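Local coordinates for protein hemoglobin component VII (Tokunagayusurika akamusi, PDB 1X46) that binds heme and probably carries or stores oxygen, as a globin of the midge larva, at residues Ile72-Ala75 with Ile76-Gly80; Gly80-Glu83 with Asn84-Ala87. All coordinates share one frame; numbering follows the deposited sequence.

Contact 1: residues Ile72-Ala75 with Ile76-Gly80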
loop_
_atom_site.group_PDB
_atom_site.type_symbol
_atom_site.label_atom_id
_atom_site.label_comp_id
_atom_site.label_asym_id
_atom_site.label_seq_id
_atom_site.Cartn_x
_atom_site.Cartn_y
_atom_site.Cartn_z
ATOM N N ILE A 72 2.268 -4.254 4.548
ATOM C CA ILE A 72 2.165 -2.828 4.880
ATOM C C ILE A 72 2.333 -2.592 6.374
ATOM O O ILE A 72 3.039 -1.673 6.772
ATOM C CB ILE A 72 0.830 -2.208 4.349
ATOM C CG1 ILE A 72 0.752 -2.345 2.833
ATOM C CG2 ILE A 72 0.724 -0.712 4.737
ATOM C CD1 ILE A 72 -0.579 -1.881 2.183
ATOM N N ASN A 73 1.657 -3.407 7.187
ATOM C CA ASN A 73 1.758 -3.333 8.641
ATOM C C ASN A 73 3.204 -3.406 9.096
ATOM O O ASN A 73 3.624 -2.617 9.964
ATOM C CB ASN A 73 1.055 -4.520 9.273
ATOM C CG ASN A 73 -0.418 -4.333 9.423
ATOM O OD1 ASN A 73 -0.983 -3.280 9.117
ATOM N ND2 ASN A 73 -1.077 -5.394 9.882
ATOM N N GLU A 74 3.950 -4.381 8.577
ATOM C CA GLU A 74 5.345 -4.508 8.958
ATOM C C GLU A 74 6.151 -3.311 8.526
ATOM O O GLU A 74 6.987 -2.801 9.292
ATOM C CB GLU A 74 5.993 -5.779 8.423
ATOM C CG GLU A 74 7.367 -5.974 9.057
ATOM C CD GLU A 74 8.131 -7.199 8.592
ATOM O OE1 GLU A 74 7.716 -7.881 7.630
ATOM O OE2 GLU A 74 9.195 -7.439 9.207
ATOM N N ALA A 75 5.951 -2.872 7.289
ATOM C CA ALA A 75 6.737 -1.729 6.811
ATOM C C ALA A 75 6.464 -0.506 7.683
ATOM O O ALA A 75 7.385 0.222 8.075
ATOM C CB ALA A 75 6.412 -1.438 5.336
ATOM N N ILE A 76 5.199 -0.265 7.993
ATOM C CA ILE A 76 4.877 0.927 8.738
ATOM C C ILE A 76 5.445 0.799 10.164
ATOM O O ILE A 76 5.970 1.781 10.700
ATOM C CB ILE A 76 3.350 1.263 8.639
ATOM C CG1 ILE A 76 3.053 1.739 7.213
ATOM C CG2 ILE A 76 2.947 2.346 9.660
ATOM C CD1 ILE A 76 1.517 1.889 6.920
ATOM N N ALA A 77 5.426 -0.411 10.743
ATOM C CA ALA A 77 6.049 -0.662 12.062
ATOM C C ALA A 77 7.542 -0.355 12.109
ATOM O O ALA A 77 8.047 0.122 13.142
ATOM C CB ALA A 77 5.822 -2.107 12.508
ATOM N N LEU A 78 8.220 -0.611 10.991
ATOM C CA LEU A 78 9.657 -0.365 10.842
ATOM C C LEU A 78 10.054 1.110 10.612
ATOM O O LEU A 78 11.250 1.444 10.646
ATOM C CB LEU A 78 10.246 -1.243 9.743
ATOM C CG LEU A 78 10.212 -2.744 10.020
ATOM C CD1 LEU A 78 10.577 -3.476 8.756
ATOM C CD2 LEU A 78 11.174 -3.126 11.163
ATOM N N MET A 79 9.067 1.969 10.360
ATOM C CA MET A 79 9.322 3.401 10.145
ATOM C C MET A 79 9.702 4.103 11.438
ATOM O O MET A 79 9.231 3.738 12.499
ATOM C CB MET A 79 8.080 4.075 9.599
ATOM C CG MET A 79 7.816 3.735 8.190
ATOM S SD MET A 79 6.173 4.301 7.636
ATOM C CE MET A 79 6.338 6.055 7.567
ATOM N N GLY A 80 10.531 5.144 11.328
ATOM C CA GLY A 80 10.740 6.055 12.446
ATOM C C GLY A 80 11.985 5.833 13.282
ATOM O O GLY A 80 12.266 6.622 14.191
#

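Contact 2: residues Gly80-Glu83 with Asn84-Ala87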
loop_
_atom_site.group_PDB
_atom_site.type_symbol
_atom_site.label_atom_id
_atom_site.label_comp_id
_atom_site.label_asym_id
_atom_site.label_seq_id
_atom_site.Cartn_x
_atom_site.Cartn_y
_atom_site.Cartn_z
ATOM N N GLY A 80 10.531 5.144 11.328
ATOM C CA GLY A 80 10.740 6.055 12.446
ATOM C C GLY A 80 11.985 5.833 13.282
ATOM O O GLY A 80 12.266 6.622 14.191
ATOM N N VAL A 81 12.707 4.756 12.970
ATOM C CA VAL A 81 13.868 4.301 13.735
ATOM C C VAL A 81 15.036 4.017 12.791
ATOM O O VAL A 81 14.953 3.176 11.895
ATOM C CB VAL A 81 13.522 3.001 14.521
ATOM C CG1 VAL A 81 14.690 2.540 15.337
ATOM C CG2 VAL A 81 12.323 3.215 15.440
ATOM N N ALA A 82 16.170 4.676 13.017
ATOM C CA ALA A 82 17.292 4.504 12.111
ATOM C C ALA A 82 17.781 3.046 12.014
ATOM O O ALA A 82 18.077 2.566 10.921
ATOM C CB ALA A 82 18.438 5.441 12.505
ATOM N N GLU A 83 17.846 2.342 13.146
ATOM C CA GLU A 83 18.384 0.981 13.120
ATOM C C GLU A 83 17.479 0.007 12.354
ATOM O O GLU A 83 17.910 -1.086 12.001
ATOM C CB GLU A 83 18.707 0.463 14.533
ATOM C CG GLU A 83 17.658 0.754 15.588
ATOM C CD GLU A 83 18.004 1.972 16.437
ATOM O OE1 GLU A 83 17.867 3.123 15.940
ATOM O OE2 GLU A 83 18.409 1.782 17.608
ATOM N N ASN A 84 16.235 0.422 12.074
ATOM C CA ASN A 84 15.300 -0.390 11.296
ATOM C C ASN A 84 15.281 -0.051 9.805
ATOM O O ASN A 84 14.609 -0.732 9.008
ATOM C CB ASN A 84 13.879 -0.272 11.857
ATOM C CG ASN A 84 13.654 -1.105 13.116
ATOM O OD1 ASN A 84 14.350 -2.104 13.373
ATOM N ND2 ASN A 84 12.655 -0.711 13.888
ATOM N N ARG A 85 16.027 0.974 9.413
ATOM C CA ARG A 85 16.004 1.379 8.001
ATOM C C ARG A 85 16.484 0.265 7.047
ATOM O O ARG A 85 15.834 0.057 6.011
ATOM C CB ARG A 85 16.756 2.692 7.755
ATOM C CG ARG A 85 16.326 3.412 6.468
ATOM C CD ARG A 85 16.884 4.830 6.347
ATOM N NE ARG A 85 18.337 4.770 6.474
ATOM C CZ ARG A 85 19.052 5.256 7.492
ATOM N NH1 ARG A 85 18.471 5.910 8.501
ATOM N NH2 ARG A 85 20.370 5.094 7.491
ATOM N N PRO A 86 17.588 -0.450 7.324
ATOM C CA PRO A 86 17.977 -1.578 6.457
ATOM C C PRO A 86 16.886 -2.631 6.342
ATOM O O PRO A 86 16.632 -3.093 5.225
ATOM C CB PRO A 86 19.235 -2.159 7.134
ATOM C CG PRO A 86 19.760 -1.044 7.960
ATOM C CD PRO A 86 18.581 -0.237 8.406
ATOM N N ALA A 87 16.260 -3.000 7.457
ATOM C CA ALA A 87 15.182 -3.974 7.432
ATOM C C ALA A 87 13.994 -3.481 6.611
ATOM O O ALA A 87 13.394 -4.258 5.848
ATOM C CB ALA A 87 14.745 -4.327 8.832
HETATM O O HOH W 1 17.412 -2.929 10.256
#

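Contact 1: residues Ile72-Ala75 with Ile76-Gly80
Ile-76 N bonds to Ile-72 O at 2.9 Å, and the same i to i+4 alpha-helical bond recurs from Ala-77 N to Asn-73 O and from Leu-78 N to Glu-74 O. These are the last turns of helix 59-78 of the globin fold. The first bond is nearly straight, 162° at the hydrogen. Leu-78 N also makes a weak bond to Ala-75 O, so this amide is shared by two carbonyls. Met-79 N bonds to Ile-76 O, three residues back.

Ile-72 and Ile-76, one turn apart, run alongside each other. CG2 of Ile-72 meets CD1 of Ile-76 at 3.5 Å, a close carbon contact. Ile-76 CG1 stands anti to its carbonyl carbon, chi1 -71°, and this brings it to 3.4 Å from Ile-72 O. Ile-72 lies in the ligand pocket and touches the heme; both isoleucines also touch Trp-19 of helix 9-20. With an alanine in place of Ile-76, CD1 would be gone, and Ile-72 CG2 and Trp-19 would probably lose apolar packing. Asn-73 OD1 turns to the same tryptophan and accepts a hydrogen bond from Trp-19 NE1.

A second pair runs along another side of the helix. Glu-74 keeps CG anti to its backbone N, chi1 -170°, and its extended chain runs alongside Leu-78. CG of Glu-74 comes nearest to CD1 of Leu-78. Glu-74 touches Val-91 of helix 85-100, while Ala-75 and Leu-78 touch Leu-88 of that helix. Leu-78 CG rests 3.3 Å from Glu-74 O, and Leu-78 CD1 lies 4.1 Å from Glu-74 CG.

Contact 2: residues Gly80-Glu83 with Asn84-Ala87
The turn that leads into helix 85-100 of the globin fold brings Val-81 against Asn-84 and Ala-82 against Arg-85. Each pair is joined by an i to i+3 backbone hydrogen bond, so two tight turns follow one another. Asn-84 N gives its hydrogen to Val-81 O at 3.0 Å, and Arg-85 N gives its own to Ala-82 O at 3.0 Å. The second bond is the straighter, 163° at the hydrogen.

The side chains of Val-81 and Asn-84 cross at a slant. Asn-84 CG is anti to its carbonyl carbon, chi1 -78°, and the amide end reaches back to the valine. ND2 is 3.9 Å from Val-81 CB, with Val-81 CG1 close by. Asn-84 CB lies beside Val-81 O, so this residue meets both the backbone and the side chain of its partner.

Arg-85 folds back over Ala-82. Its chain bends at chi3, 55°, and brings NH1 to 4.0 Å from Ala-82 CB. Ala-82 O lies over one face of the guanidinium, set toward the rim. The same oxygen takes the Arg-85 N-H and has Arg-85 CB 3.4 Å away.

Pro-86 has no amide hydrogen to give. Its CD lies 3.8 Å from both Ala-82 O and Glu-83 O. A water bridges the next step: it donates to Glu-83 O at 2.6 Å and accepts from Ala-87 N. The water thus joins two backbone groups spaced as i and i+4, the pairing of an alpha-helix.

The whole turn is at the surface, away from the heme site. It runs from the loop after helix 59-78 into the first turn of helix 85-100.

Overall arrangement
From the N terminus, the chain runs along helix 59-78, whose last residues hold contact 1. Gly-80 belongs to both contacts, so contact 2 begins where contact 1 stops. The two are consecutive and neither nest nor cross. Contact 1 closes turns of one helix, whereas contact 2 closes the short connection and starts helix 85-100. Their centres lie about 10 Å apart. The chain reverses enough for them to touch: Leu-78 O packs against Asn-84 CB at 3.4 Å, and Leu-78 CD1 approaches Ala-87 C. Together they join two successive globin helices, from the heme side at Ile-72 out to the surface turn.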